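Local coordinates for protein transcription elongation factor SPT6 (Candida glabrata, PDB 3GXX) that probably acts as a histone H3-H4 chaperone that preserves chromatin structure during RNA polymerase II elongation, here represented by one of its SH2 domains, at residues A[11-16]-A[35-40]; A[43-48]-A[61-66]. The protein carries 2 engineered substitutions. All blocks are in the same frame, centred on the assembly; numbering follows the deposited sequence.

Contact 1: residues A[11-16]-A[35-40]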
loop_
_atom_site.group_PDB
_atom_site.type_symbol
_atom_site.label_atom_id
_atom_site.label_comp_id
_atom_site.label_asym_id
_atom_site.label_seq_id
_atom_site.Cartn_x
_atom_site.Cartn_y
_atom_site.Cartn_z
ATOM N N PRO A 11 -5.321 -8.900 3.940
ATOM C CA PRO A 11 -4.201 -9.845 3.680
ATOM C C PRO A 11 -2.924 -9.199 3.125
ATOM O O PRO A 11 -1.813 -9.726 3.333
ATOM C CB PRO A 11 -4.798 -10.833 2.652
ATOM C CG PRO A 11 -6.280 -10.777 2.949
ATOM C CD PRO A 11 -6.580 -9.353 3.315
ATOM N N TYR A 12 -3.045 -8.096 2.393
ATOM C CA TYR A 12 -1.827 -7.481 1.830
ATOM C C TYR A 12 -1.234 -6.436 2.786
ATOM O O TYR A 12 -0.171 -5.900 2.548
ATOM C CB TYR A 12 -2.142 -6.831 0.494
ATOM C CG TYR A 12 -1.726 -7.658 -0.692
ATOM C CD1 TYR A 12 -2.658 -8.398 -1.383
ATOM C CD2 TYR A 12 -0.411 -7.672 -1.135
ATOM C CE1 TYR A 12 -2.317 -9.174 -2.470
ATOM C CE2 TYR A 12 -0.051 -8.455 -2.248
ATOM C CZ TYR A 12 -1.020 -9.183 -2.897
ATOM O OH TYR A 12 -0.718 -9.963 -3.958
ATOM N N TYR A 13 -1.943 -6.149 3.870
ATOM C CA TYR A 13 -1.400 -5.267 4.882
ATOM C C TYR A 13 -0.489 -6.026 5.845
ATOM O O TYR A 13 -0.944 -6.912 6.578
ATOM C CB TYR A 13 -2.487 -4.547 5.679
ATOM C CG TYR A 13 -1.898 -3.596 6.712
ATOM C CD1 TYR A 13 -1.789 -2.231 6.444
ATOM C CD2 TYR A 13 -1.436 -4.063 7.950
ATOM C CE1 TYR A 13 -1.227 -1.300 7.418
ATOM C CE2 TYR A 13 -0.853 -3.185 8.906
ATOM C CZ TYR A 13 -0.742 -1.805 8.630
ATOM O OH TYR A 13 -0.216 -0.949 9.577
ATOM N N PHE A 14 0.775 -5.650 5.862
ATOM C CA PHE A 14 1.736 -6.183 6.812
ATOM C C PHE A 14 2.219 -5.040 7.727
ATOM O O PHE A 14 2.591 -3.936 7.281
ATOM C CB PHE A 14 2.973 -6.722 6.090
ATOM C CG PHE A 14 2.791 -8.099 5.455
ATOM C CD1 PHE A 14 3.276 -9.242 6.080
ATOM C CD2 PHE A 14 2.172 -8.235 4.225
ATOM C CE1 PHE A 14 3.135 -10.488 5.477
ATOM C CE2 PHE A 14 2.053 -9.472 3.622
ATOM C CZ PHE A 14 2.531 -10.596 4.239
ATOM N N PRO A 15 2.259 -5.324 9.014
ATOM C CA PRO A 15 2.698 -4.319 9.984
ATOM C C PRO A 15 4.197 -4.113 9.917
ATOM O O PRO A 15 4.868 -4.272 10.905
ATOM C CB PRO A 15 2.261 -4.905 11.328
ATOM C CG PRO A 15 2.163 -6.368 11.080
ATOM C CD PRO A 15 1.774 -6.556 9.637
ATOM N N PHE A 16 4.711 -3.741 8.749
ATOM C CA PHE A 16 6.126 -3.516 8.569
ATOM C C PHE A 16 6.426 -2.030 8.467
ATOM O O PHE A 16 5.641 -1.324 7.880
ATOM C CB PHE A 16 6.544 -3.976 7.182
ATOM C CG PHE A 16 6.671 -5.392 7.025
ATOM C CD1 PHE A 16 7.022 -6.204 8.085
ATOM C CD2 PHE A 16 6.476 -5.941 5.770
ATOM C CE1 PHE A 16 7.127 -7.574 7.892
ATOM C CE2 PHE A 16 6.590 -7.298 5.589
ATOM C CZ PHE A 16 6.939 -8.114 6.632
ATOM N N ILE A 35 1.105 -3.467 1.466
ATOM C CA ILE A 35 0.683 -2.286 2.202
ATOM C C ILE A 35 1.320 -2.481 3.576
ATOM O O ILE A 35 1.216 -3.554 4.150
ATOM C CB ILE A 35 -0.863 -2.295 2.339
ATOM C CG1 ILE A 35 -1.533 -2.631 1.004
ATOM C CG2 ILE A 35 -1.383 -1.049 2.988
ATOM C CD1 ILE A 35 -1.160 -1.694 -0.185
ATOM N N ARG A 36 1.933 -1.434 4.132
ATOM C CA ARG A 36 2.659 -1.533 5.392
ATOM C C ARG A 36 2.451 -0.217 6.170
ATOM O O ARG A 36 1.722 0.712 5.704
ATOM C CB ARG A 36 4.144 -1.731 5.116
ATOM C CG ARG A 36 4.692 -0.622 4.228
ATOM C CD ARG A 36 5.846 0.074 4.856
ATOM N NE ARG A 36 6.512 0.936 3.872
ATOM C CZ ARG A 36 6.805 2.212 4.101
ATOM N NH1 ARG A 36 6.506 2.702 5.297
ATOM N NH2 ARG A 36 7.428 2.978 3.164
ATOM N N GLN A 37 3.075 -0.104 7.330
ATOM C CA GLN A 37 2.899 1.104 8.145
ATOM C C GLN A 37 4.063 2.091 7.944
ATOM O O GLN A 37 5.121 1.765 7.423
ATOM C CB GLN A 37 2.792 0.761 9.655
ATOM C CG GLN A 37 4.083 0.112 10.118
ATOM C CD GLN A 37 4.168 -0.227 11.613
ATOM O OE1 GLN A 37 3.288 -0.904 12.191
ATOM N NE2 GLN A 37 5.304 0.185 12.227
ATOM N N SER A 38 3.830 3.293 8.446
ATOM C CA SER A 38 4.679 4.436 8.237
ATOM C C SER A 38 4.585 5.296 9.469
ATOM O O SER A 38 3.510 5.792 9.763
ATOM C CB SER A 38 4.154 5.241 7.046
ATOM O OG SER A 38 4.978 6.379 6.820
ATOM N N SER A 39 5.708 5.509 10.170
ATOM C CA SER A 39 5.714 6.375 11.376
ATOM C C SER A 39 6.056 7.831 11.192
ATOM O O SER A 39 6.720 8.370 12.025
ATOM C CB SER A 39 6.634 5.820 12.478
ATOM O OG SER A 39 6.390 4.447 12.744
ATOM N N ARG A 40 5.536 8.506 10.178
ATOM C CA ARG A 40 5.788 9.969 10.048
ATOM C C ARG A 40 4.891 11.230 10.651
ATOM O O ARG A 40 5.447 12.078 11.457
ATOM C CB ARG A 40 6.468 10.146 8.707
ATOM C CG ARG A 40 7.886 9.416 8.813
ATOM C CD ARG A 40 8.594 10.038 10.050
ATOM N NE ARG A 40 9.696 9.344 10.728
ATOM C CZ ARG A 40 10.220 9.741 11.903
ATOM N NH1 ARG A 40 9.737 10.784 12.560
ATOM N NH2 ARG A 40 11.237 9.099 12.453
#
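Tyr12 and Phe14 hold Ile35 by its two backbone ends: Ile35 N donates to Tyr12 O (3.0 Å), and Ile35 O receives Phe14 N at 2.7 Å, a nearly linear bond (164° at the hydrogen). The two chains head roughly the same way, so segment 11-16 lies along strand 33-37, making a single bridge at Tyr13. Pro15 then turns the chain through an inverse gamma turn and delivers Phe16 O to Gln37 N at 2.9 Å. Here the packing is tight. Phe16 O is hemmed in by the aliphatic parts of Arg36 and Gln37, with Gln37 CG only 3.1 Å from it; chi1 of 62° sets that CG between the backbone N and carbonyl carbon of Gln37 and swings it against the oxygen. The Tyr13 ring extends along the strand, its CD1 meeting Ile35 CG2 at 3.7 Å and its OH reaching Gln37 CB. Inward, Ile35 is buried against helix 86-98. The outer side is looser: Pro15 is exposed, and OE1 of Gln37 lies 3.9 Å from Pro15 O, two acceptors that cannot bond each other.

Past the contact, the guanidinium of Arg36 is held at three nitrogens, by NH1 to Gln37 O (2.7 Å, in the guanidinium plane), NE to Thr48 and NH2 to His58. Phe33 through Gln37 read as the FLVR-type strand of an SH2 domain, and Arg36 occupies the position of the arginine that reads phosphate in relatives, with the 11-16 loop laid along that strand's outer edge.

Contact 2: residues A[43-48]-A[61-66]. Engineered in segment 61-66: Met64 (natural residue Leu).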
loop_
_atom_site.group_PDB
_atom_site.type_symbol
_atom_site.label_atom_id
_atom_site.label_comp_id
_atom_site.label_asym_id
_atom_site.label_seq_id
_atom_site.Cartn_x
_atom_site.Cartn_y
_atom_site.Cartn_z
ATOM N N ASP A 43 0.775 10.482 7.136
ATOM C CA ASP A 43 0.097 9.280 6.712
ATOM C C ASP A 43 0.752 8.079 7.367
ATOM O O ASP A 43 2.005 7.970 7.366
ATOM C CB ASP A 43 0.189 9.104 5.199
ATOM C CG ASP A 43 -0.157 10.372 4.441
ATOM O OD1 ASP A 43 -1.291 10.847 4.606
ATOM O OD2 ASP A 43 0.683 10.893 3.690
ATOM N N HIS A 44 -0.096 7.166 7.867
ATOM C CA HIS A 44 0.350 5.988 8.588
ATOM C C HIS A 44 0.363 4.736 7.674
ATOM O O HIS A 44 0.796 3.658 8.075
ATOM C CB HIS A 44 -0.559 5.768 9.817
ATOM C CG HIS A 44 -1.924 5.259 9.478
ATOM N ND1 HIS A 44 -2.957 6.086 9.102
ATOM C CD2 HIS A 44 -2.421 4.008 9.438
ATOM C CE1 HIS A 44 -4.036 5.371 8.851
ATOM N NE2 HIS A 44 -3.736 4.106 9.053
ATOM N N LEU A 45 -0.108 4.884 6.435
ATOM C CA LEU A 45 -0.108 3.757 5.505
ATOM C C LEU A 45 0.901 4.034 4.400
ATOM O O LEU A 45 1.132 5.202 4.085
ATOM C CB LEU A 45 -1.501 3.584 4.890
ATOM C CG LEU A 45 -2.680 3.180 5.820
ATOM C CD1 LEU A 45 -4.046 3.256 5.114
ATOM C CD2 LEU A 45 -2.436 1.789 6.382
ATOM N N ALA A 46 1.496 2.980 3.818
ATOM C CA ALA A 46 2.264 3.165 2.596
ATOM C C ALA A 46 2.245 1.896 1.774
ATOM O O ALA A 46 2.013 0.814 2.318
ATOM C CB ALA A 46 3.731 3.554 2.922
ATOM N N ILE A 47 2.545 2.016 0.479
ATOM C CA ILE A 47 2.846 0.853 -0.383
ATOM C C ILE A 47 4.342 0.777 -0.661
ATOM O O ILE A 47 4.977 1.788 -0.992
ATOM C CB ILE A 47 2.215 1.014 -1.781
ATOM C CG1 ILE A 47 0.794 1.467 -1.608
ATOM C CG2 ILE A 47 2.274 -0.297 -2.582
ATOM C CD1 ILE A 47 0.215 1.955 -2.877
ATOM N N THR A 48 4.876 -0.436 -0.582
ATOM C CA THR A 48 6.235 -0.703 -0.943
ATOM C C THR A 48 6.200 -1.838 -1.950
ATOM O O THR A 48 5.529 -2.816 -1.727
ATOM C CB THR A 48 7.008 -1.101 0.285
ATOM O OG1 THR A 48 7.060 0.026 1.170
ATOM C CG2 THR A 48 8.439 -1.546 -0.087
ATOM N N ILE A 61 0.136 6.424 1.339
ATOM C CA ILE A 61 -1.314 6.361 1.124
ATOM C C ILE A 61 -1.971 7.344 2.074
ATOM O O ILE A 61 -1.827 7.198 3.293
ATOM C CB ILE A 61 -1.874 4.956 1.317
ATOM C CG1 ILE A 61 -1.041 3.957 0.506
ATOM C CG2 ILE A 61 -3.345 4.914 0.934
ATOM C CD1 ILE A 61 -1.380 2.536 0.793
ATOM N N GLN A 62 -2.600 8.378 1.492
ATOM C CA GLN A 62 -3.239 9.448 2.227
ATOM C C GLN A 62 -4.667 9.036 2.560
ATOM O O GLN A 62 -5.376 8.445 1.733
ATOM C CB GLN A 62 -3.266 10.746 1.407
ATOM C CG GLN A 62 -1.904 11.317 1.006
ATOM C CD GLN A 62 -2.041 12.616 0.208
ATOM O OE1 GLN A 62 -2.250 12.597 -1.007
ATOM N NE2 GLN A 62 -1.934 13.756 0.895
ATOM N N GLU A 63 -5.087 9.400 3.763
ATOM C CA GLU A 63 -6.375 9.014 4.277
ATOM C C GLU A 63 -7.131 10.271 4.594
ATOM O O GLU A 63 -6.710 11.063 5.440
ATOM C CB GLU A 63 -6.186 8.106 5.499
ATOM C CG GLU A 63 -7.451 7.623 6.171
ATOM C CD GLU A 63 -7.187 6.486 7.183
ATOM O OE1 GLU A 63 -6.955 5.339 6.747
ATOM O OE2 GLU A 63 -7.242 6.741 8.414
HETATM N N MSE A 64 -8.238 10.466 3.877
HETATM C CA MSE A 64 -9.087 11.653 4.012
HETATM C C MSE A 64 -10.552 11.256 4.224
HETATM O O MSE A 64 -10.942 10.122 3.914
HETATM C CB MSE A 64 -9.001 12.505 2.754
HETATM C CG MSE A 64 -7.620 12.802 2.282
HETATM SE SE MSE A 64 -7.702 13.893 0.860
HETATM C CE MSE A 64 -5.975 13.686 0.390
ATOM N N GLU A 65 -11.360 12.196 4.725
ATOM C CA GLU A 65 -12.786 11.968 4.954
ATOM C C GLU A 65 -13.644 12.466 3.790
ATOM O O GLU A 65 -13.208 13.299 3.002
ATOM C CB GLU A 65 -13.224 12.642 6.268
ATOM C CG GLU A 65 -12.882 11.818 7.533
ATOM C CD GLU A 65 -12.452 12.669 8.735
ATOM O OE1 GLU A 65 -13.123 13.686 9.049
ATOM O OE2 GLU A 65 -11.431 12.292 9.370
ATOM N N LYS A 66 -14.858 11.934 3.681
ATOM C CA LYS A 66 -15.877 12.468 2.764
ATOM C C LYS A 66 -16.828 13.359 3.557
ATOM O O LYS A 66 -16.504 13.750 4.674
ATOM C CB LYS A 66 -16.659 11.320 2.130
ATOM C CG LYS A 66 -15.820 10.356 1.313
ATOM C CD LYS A 66 -16.570 9.055 1.054
ATOM C CE LYS A 66 -15.656 8.023 0.408
ATOM N NZ LYS A 66 -16.152 6.640 0.588
HETATM O O HOH W 1 -2.608 7.133 5.740
#
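Ile61 packs its side chain against Leu45 and Ile47 on the buried side of the pair, CB of Ile61 to CB of Leu45 at 3.8 Å. With CG1 of Ile61 beside its backbone N (chi1 -50°) and chi2 extended, CD1 is carried over to Ile47, whose CG1 lies 3.4 Å away; the two isoleucine chains cross at about a right angle. Ile61 N also donates to Leu45 O at 3.2 Å, straight at the hydrogen but well above the carbonyl plane. This is where the hairpin of strands 45-52 and 55-65, the middle of the SH2 sheet, starts to splay: a water fills in between the chains, giving a hydrogen to Ile61 O (2.6 Å) and taking a weak bond from His44 N. Farther out, the polar side chains meet without bonding. Glu63, its chain extended with CG anti to the backbone N (chi1 179°), reaches the rim of the imidazole of His44, OE2 lying 3.5 Å from CE1 near the ring plane; the carboxylate stands steeply across that plane, at 75°. CG of Leu45 sits over one face of the same ring, toward its rim. Asp43 CB rests on Ile61 O, and its OD1 lies 3.4 Å from Gln62 CA.

The two contacts lie about 10 Å apart between centres and come in series along the chain, contact 1 closing before contact 2 opens. Both draw on the one antiparallel sheet of the SH2 domain, where strand 33-37 is an edge strand followed by 45-52 and then 55-65. Strand 45-52 is the shared neighbour: Arg36 N probably bonds Ala46 O (2.9 Å), and Tyr13 packs on Leu45. Contact 1 lays a loop along the sheet's edge through a single bridge, while contact 2 joins the next two strands. The putative phosphate-reading arginine of contact 1 thus leans on the strand that opens contact 2.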